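Local coordinates for protein ORF10 (Moritella marina, PDB 6RIW) that forms the ketosynthase-chain length factor didomain of a polyunsaturated fatty acid synthase and probably catalyses the condensation that extends the acyl chain, at residues V325-C330 against R431-S436; E312-D317 against H446-Q451. One frame throughout, in Å; residues are numbered along the deposited sequence.

Contacts 1 and 2 lie side by side in the ketosynthase half of the didomain, their centres 9 Å apart. Contact 1 joins two parallel strands edge to edge; contact 2 lays helix 304-318 on strand 443-450, the antiparallel neighbour of strand 432-439. The two are tied directly: L449 N lies 2.8 Å from A433 O, a probable hydrogen bond, and V325 CG2 packs 3.4 Å from Y315 OH. In sequence, both strands of contact 1 fall between the helix and the strand of contact 2. The magnesium ion, whose site includes K286, is about 11 Å from the side chain of T432 and about 8 Å from that of V448.

Contact 1. Residues V325-C330 against R431-S436; sequences VDYIEC and RTAGVS
In the thiolase-like fold of the ketosynthase, strand 327-329 runs parallel to strand 432-436, their axes 4.5 Å apart at the closest and inclined by 23°. Between them runs the staggered ladder expected of parallel strands: G434 N donates to Y327 O, E329 N to G434 O, and S436 N to E329 O, the last at 3.0 Å and nearly straight. Ahead of the ladder D326 makes a two-point link with T432. Its N-H reaches T432 O at 2.9 Å, while its carboxylate turns back so that OD2 accepts T432 N at 3.2 Å, on the anti side and 31° out of the carboxylate plane. OD2 is thus gripped by three donors, T432 N, W419 NE1 and K429 NZ, the last in a salt bridge. A side chain at G434 would point to the face where I328 lies, its CB only 3.5 Å from I328 CG1, so a larger residue would press on the isoleucine. On the other face A433 CB sits at the edge of the Y327 ring, 4.4 Å from CD2. Y327 CG stands anti to the backbone N (chi1 172°), and at the far end of the ring K380 NZ bonds Y327 OH and forms a salt bridge with E329 OE1, to which Y327 OH itself donates at 2.8 Å.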
loop_
_atom_site.group_PDB
_atom_site.type_symbol
_atom_site.label_atom_id
_atom_site.label_comp_id
_atom_site.label_asym_id
_atom_site.label_seq_id
_atom_site.Cartn_x
_atom_site.Cartn_y
_atom_site.Cartn_z
ATOM N N VAL A 325 -7.405 -31.424 9.518
ATOM C CA VAL A 325 -7.304 -30.101 10.135
ATOM C C VAL A 325 -8.035 -30.095 11.470
ATOM O O VAL A 325 -9.234 -30.389 11.539
ATOM C CB VAL A 325 -7.868 -29.021 9.211
ATOM C CG1 VAL A 325 -7.695 -27.655 9.865
ATOM C CG2 VAL A 325 -7.192 -29.088 7.872
ATOM N N ASP A 326 -7.331 -29.705 12.528
ATOM C CA ASP A 326 -7.879 -29.742 13.882
ATOM C C ASP A 326 -8.462 -28.416 14.338
ATOM O O ASP A 326 -9.394 -28.405 15.153
ATOM C CB ASP A 326 -6.794 -30.157 14.884
ATOM C CG ASP A 326 -6.132 -31.464 14.511
ATOM O OD1 ASP A 326 -6.865 -32.442 14.265
ATOM O OD2 ASP A 326 -4.888 -31.508 14.444
ATOM N N TYR A 327 -7.918 -27.301 13.854
ATOM C CA TYR A 327 -8.264 -25.987 14.368
ATOM C C TYR A 327 -8.083 -24.996 13.231
ATOM O O TYR A 327 -7.145 -25.133 12.447
ATOM C CB TYR A 327 -7.376 -25.583 15.559
ATOM C CG TYR A 327 -7.593 -24.150 15.993
ATOM C CD1 TYR A 327 -8.708 -23.795 16.740
ATOM C CD2 TYR A 327 -6.692 -23.145 15.643
ATOM C CE1 TYR A 327 -8.925 -22.487 17.130
ATOM C CE2 TYR A 327 -6.898 -21.837 16.037
ATOM C CZ TYR A 327 -8.012 -21.509 16.779
ATOM O OH TYR A 327 -8.230 -20.197 17.167
ATOM N N ILE A 328 -8.970 -24.009 13.145
ATOM C CA ILE A 328 -8.834 -22.933 12.166
ATOM C C ILE A 328 -8.924 -21.598 12.891
ATOM O O ILE A 328 -9.907 -21.328 13.596
ATOM C CB ILE A 328 -9.901 -23.000 11.071
ATOM C CG1 ILE A 328 -9.766 -24.295 10.275
ATOM C CG2 ILE A 328 -9.798 -21.784 10.149
ATOM C CD1 ILE A 328 -10.954 -24.565 9.429
ATOM N N GLU A 329 -7.913 -20.758 12.707
ATOM C CA GLU A 329 -7.982 -19.390 13.197
ATOM C C GLU A 329 -8.704 -18.590 12.124
ATOM O O GLU A 329 -8.198 -18.435 11.001
ATOM C CB GLU A 329 -6.583 -18.856 13.503
ATOM C CG GLU A 329 -6.525 -17.344 13.795
ATOM C CD GLU A 329 -7.207 -16.927 15.104
ATOM O OE1 GLU A 329 -7.429 -17.778 16.010
ATOM O OE2 GLU A 329 -7.510 -15.720 15.218
ATOM N N CYS A 330 -9.918 -18.152 12.438
ATOM C CA CYS A 330 -10.811 -17.592 11.435
ATOM C C CYS A 330 -10.594 -16.103 11.254
ATOM O O CYS A 330 -10.003 -15.420 12.098
ATOM C CB CYS A 330 -12.271 -17.830 11.811
ATOM S SG CYS A 330 -12.663 -19.585 11.859
ATOM N N ARG A 431 -0.288 -32.468 14.297
ATOM C CA ARG A 431 -1.199 -31.386 14.640
ATOM C C ARG A 431 -1.239 -30.390 13.489
ATOM O O ARG A 431 -0.189 -29.962 12.998
ATOM C CB ARG A 431 -0.750 -30.688 15.923
ATOM C CG ARG A 431 -1.015 -31.492 17.195
ATOM C CD ARG A 431 -0.818 -30.641 18.433
ATOM N NE ARG A 431 0.579 -30.263 18.585
ATOM C CZ ARG A 431 1.300 -30.472 19.682
ATOM N NH1 ARG A 431 0.751 -31.057 20.743
ATOM N NH2 ARG A 431 2.575 -30.095 19.711
ATOM N N THR A 432 -2.445 -30.024 13.059
ATOM C CA THR A 432 -2.626 -29.244 11.843
ATOM C C THR A 432 -3.645 -28.135 12.073
ATOM O O THR A 432 -4.729 -28.382 12.609
ATOM C CB THR A 432 -3.055 -30.151 10.686
ATOM O OG1 THR A 432 -2.073 -31.183 10.526
ATOM C CG2 THR A 432 -3.158 -29.367 9.392
ATOM N N ALA A 433 -3.296 -26.915 11.653
ATOM C CA ALA A 433 -4.160 -25.757 11.800
ATOM C C ALA A 433 -4.261 -25.014 10.478
ATOM O O ALA A 433 -3.320 -25.000 9.684
ATOM C CB ALA A 433 -3.640 -24.811 12.894
ATOM N N GLY A 434 -5.414 -24.393 10.248
ATOM C CA GLY A 434 -5.584 -23.452 9.158
ATOM C C GLY A 434 -5.628 -22.035 9.700
ATOM O O GLY A 434 -6.008 -21.810 10.850
ATOM N N VAL A 435 -5.220 -21.069 8.879
ATOM C CA VAL A 435 -5.429 -19.657 9.187
ATOM C C VAL A 435 -6.053 -19.005 7.964
ATOM O O VAL A 435 -5.519 -19.131 6.853
ATOM C CB VAL A 435 -4.120 -18.929 9.564
ATOM C CG1 VAL A 435 -4.417 -17.455 9.885
ATOM C CG2 VAL A 435 -3.439 -19.589 10.731
ATOM N N SER A 436 -7.176 -18.313 8.161
ATOM C CA SER A 436 -7.909 -17.657 7.087
ATOM C C SER A 436 -7.926 -16.149 7.301
ATOM O O SER A 436 -8.101 -15.672 8.430
ATOM C CB SER A 436 -9.360 -18.184 6.978
ATOM O OG SER A 436 -9.398 -19.605 6.975
#

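Contact 2. Residues E312-D317 against H446-Q451; sequences ERAYAD and HLVLQQ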
loop_
_atom_site.group_PDB
_atom_site.type_symbol
_atom_site.label_atom_id
_atom_site.label_comp_id
_atom_site.label_asym_id
_atom_site.label_seq_id
_atom_site.Cartn_x
_atom_site.Cartn_y
_atom_site.Cartn_z
ATOM N N GLU A 312 -9.852 -24.817 -1.309
ATOM C CA GLU A 312 -9.497 -25.874 -2.247
ATOM C C GLU A 312 -8.054 -25.726 -2.697
ATOM O O GLU A 312 -7.273 -26.683 -2.636
ATOM C CB GLU A 312 -10.442 -25.853 -3.449
ATOM C CG GLU A 312 -11.872 -26.207 -3.088
ATOM C CD GLU A 312 -12.864 -25.857 -4.176
ATOM O OE1 GLU A 312 -12.483 -25.142 -5.126
ATOM O OE2 GLU A 312 -14.033 -26.301 -4.080
ATOM N N ARG A 313 -7.666 -24.504 -3.092
ATOM C CA ARG A 313 -6.310 -24.265 -3.577
ATOM C C ARG A 313 -5.276 -24.480 -2.485
ATOM O O ARG A 313 -4.170 -24.939 -2.776
ATOM C CB ARG A 313 -6.192 -22.837 -4.146
ATOM C CG ARG A 313 -6.943 -22.605 -5.437
ATOM C CD ARG A 313 -6.736 -21.162 -5.920
ATOM N NE ARG A 313 -7.280 -20.916 -7.250
ATOM C CZ ARG A 313 -7.465 -19.695 -7.748
ATOM N NH1 ARG A 313 -7.142 -18.629 -7.012
ATOM N NH2 ARG A 313 -7.967 -19.532 -8.963
ATOM N N ALA A 314 -5.614 -24.179 -1.225
ATOM C CA ALA A 314 -4.632 -24.266 -0.149
ATOM C C ALA A 314 -4.317 -25.710 0.216
ATOM O O ALA A 314 -3.146 -26.067 0.412
ATOM C CB ALA A 314 -5.130 -23.516 1.092
ATOM N N TYR A 315 -5.346 -26.548 0.360
ATOM C CA TYR A 315 -5.076 -27.931 0.755
ATOM C C TYR A 315 -4.478 -28.726 -0.395
ATOM O O TYR A 315 -3.655 -29.617 -0.163
ATOM C CB TYR A 315 -6.351 -28.569 1.332
ATOM C CG TYR A 315 -6.583 -27.956 2.687
ATOM C CD1 TYR A 315 -5.843 -28.383 3.793
ATOM C CD2 TYR A 315 -7.438 -26.867 2.843
ATOM C CE1 TYR A 315 -5.986 -27.779 5.024
ATOM C CE2 TYR A 315 -7.596 -26.255 4.079
ATOM C CZ TYR A 315 -6.865 -26.710 5.162
ATOM O OH TYR A 315 -7.009 -26.090 6.386
ATOM N N ALA A 316 -4.829 -28.387 -1.632
ATOM C CA ALA A 316 -4.091 -28.929 -2.769
ATOM C C ALA A 316 -2.624 -28.510 -2.728
ATOM O O ALA A 316 -1.726 -29.335 -2.947
ATOM C CB ALA A 316 -4.737 -28.475 -4.070
ATOM N N ASP A 317 -2.355 -27.232 -2.446
ATOM C CA ASP A 317 -0.964 -26.780 -2.413
ATOM C C ASP A 317 -0.198 -27.455 -1.288
ATOM O O ASP A 317 0.978 -27.801 -1.454
ATOM C CB ASP A 317 -0.883 -25.261 -2.249
ATOM C CG ASP A 317 0.559 -24.761 -2.171
ATOM O OD1 ASP A 317 1.213 -24.640 -3.237
ATOM O OD2 ASP A 317 1.050 -24.495 -1.048
ATOM N N HIS A 446 -5.469 -18.455 2.723
ATOM C CA HIS A 446 -5.552 -19.512 3.722
ATOM C C HIS A 446 -4.198 -20.200 3.784
ATOM O O HIS A 446 -3.622 -20.532 2.743
ATOM C CB HIS A 446 -6.659 -20.507 3.356
ATOM C CG HIS A 446 -6.920 -21.540 4.414
ATOM N ND1 HIS A 446 -7.665 -21.274 5.548
ATOM C CD2 HIS A 446 -6.554 -22.846 4.497
ATOM C CE1 HIS A 446 -7.743 -22.374 6.284
ATOM N NE2 HIS A 446 -7.083 -23.342 5.665
ATOM N N LEU A 447 -3.660 -20.362 4.989
ATOM C CA LEU A 447 -2.385 -21.029 5.180
ATOM C C LEU A 447 -2.612 -22.295 5.992
ATOM O O LEU A 447 -3.425 -22.299 6.922
ATOM C CB LEU A 447 -1.381 -20.128 5.895
ATOM C CG LEU A 447 -0.954 -18.870 5.140
ATOM C CD1 LEU A 447 -0.036 -18.030 6.019
ATOM C CD2 LEU A 447 -0.279 -19.256 3.818
ATOM N N VAL A 448 -1.910 -23.362 5.622
ATOM C CA VAL A 448 -1.982 -24.646 6.317
ATOM C C VAL A 448 -0.693 -24.819 7.107
ATOM O O VAL A 448 0.406 -24.813 6.531
ATOM C CB VAL A 448 -2.202 -25.808 5.334
ATOM C CG1 VAL A 448 -2.413 -27.120 6.112
ATOM C CG2 VAL A 448 -3.386 -25.504 4.447
ATOM N N LEU A 449 -0.820 -24.929 8.432
ATOM C CA LEU A 449 0.317 -24.999 9.333
ATOM C C LEU A 449 0.315 -26.327 10.084
ATOM O O LEU A 449 -0.744 -26.876 10.403
ATOM C CB LEU A 449 0.292 -23.861 10.353
ATOM C CG LEU A 449 -0.097 -22.479 9.840
ATOM C CD1 LEU A 449 -0.197 -21.517 11.027
ATOM C CD2 LEU A 449 0.974 -22.038 8.852
ATOM N N GLN A 450 1.512 -26.813 10.399
ATOM C CA GLN A 450 1.658 -28.041 11.166
ATOM C C GLN A 450 2.676 -27.844 12.276
ATOM O O GLN A 450 3.530 -26.954 12.221
ATOM C CB GLN A 450 2.066 -29.210 10.261
ATOM C CG GLN A 450 0.939 -29.659 9.340
ATOM C CD GLN A 450 1.311 -30.879 8.495
ATOM O OE1 GLN A 450 2.490 -31.161 8.265
ATOM N NE2 GLN A 450 0.300 -31.603 8.036
ATOM N N GLN A 451 2.588 -28.710 13.287
ATOM C CA GLN A 451 3.497 -28.635 14.416
ATOM C C GLN A 451 4.941 -28.745 13.935
ATOM O O GLN A 451 5.207 -29.324 12.873
ATOM C CB GLN A 451 3.179 -29.745 15.428
ATOM C CG GLN A 451 3.300 -31.150 14.868
ATOM C CD GLN A 451 2.911 -32.203 15.898
ATOM O OE1 GLN A 451 1.871 -32.853 15.771
ATOM N NE2 GLN A 451 3.730 -32.351 16.934
#
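Y315 OH and H446 NE2 meet at 2.8 Å in a nearly straight hydrogen bond, 170° at the hydrogen, and either may be the donor. The bond illustrates how the buried side of a helix can be joined to a sheet by one polar pair set among apolar neighbours. The hydroxyl comes to the imidazole at its edge, in the plane of the ring, whereas the two rings are set obliquely, with centroids 5.2 Å apart. At its other nitrogen, ND1, H446 is bonded to S436 OG, so both ring nitrogens have partners and the rotation of the imidazole is probably fixed. With CG anti to the backbone N, the imidazole also offers its edge to A314, whose CB lies 3.8 Å from CD2. V448 takes the phenol from a different direction: its CG2 sits over one face, offset toward the rim, 3.5 Å from Y315 CE1, in a CH-pi contact 24° off the ring normal. That same methyl group is 4.3 Å from A314 CB, which brings the four side chains together. A phenylalanine at Y315 would keep the ring over V448 but would probably leave H446 NE2 without its hydroxyl mate and the imidazole less firmly held. Helix 304-318 therefore rests on strand 443-450 through A314 and Y315, the axes of segments 312-317 and 446-450 passing 8.1 Å apart at the closest, with 32° between their directions. Y315 also touches F350 of helix 336-350. On the opposite face of the strand L447 and L449 pack against helix 374-387, while backbone bonds from H446 and V448 join the strand to neighbouring strand 283-292.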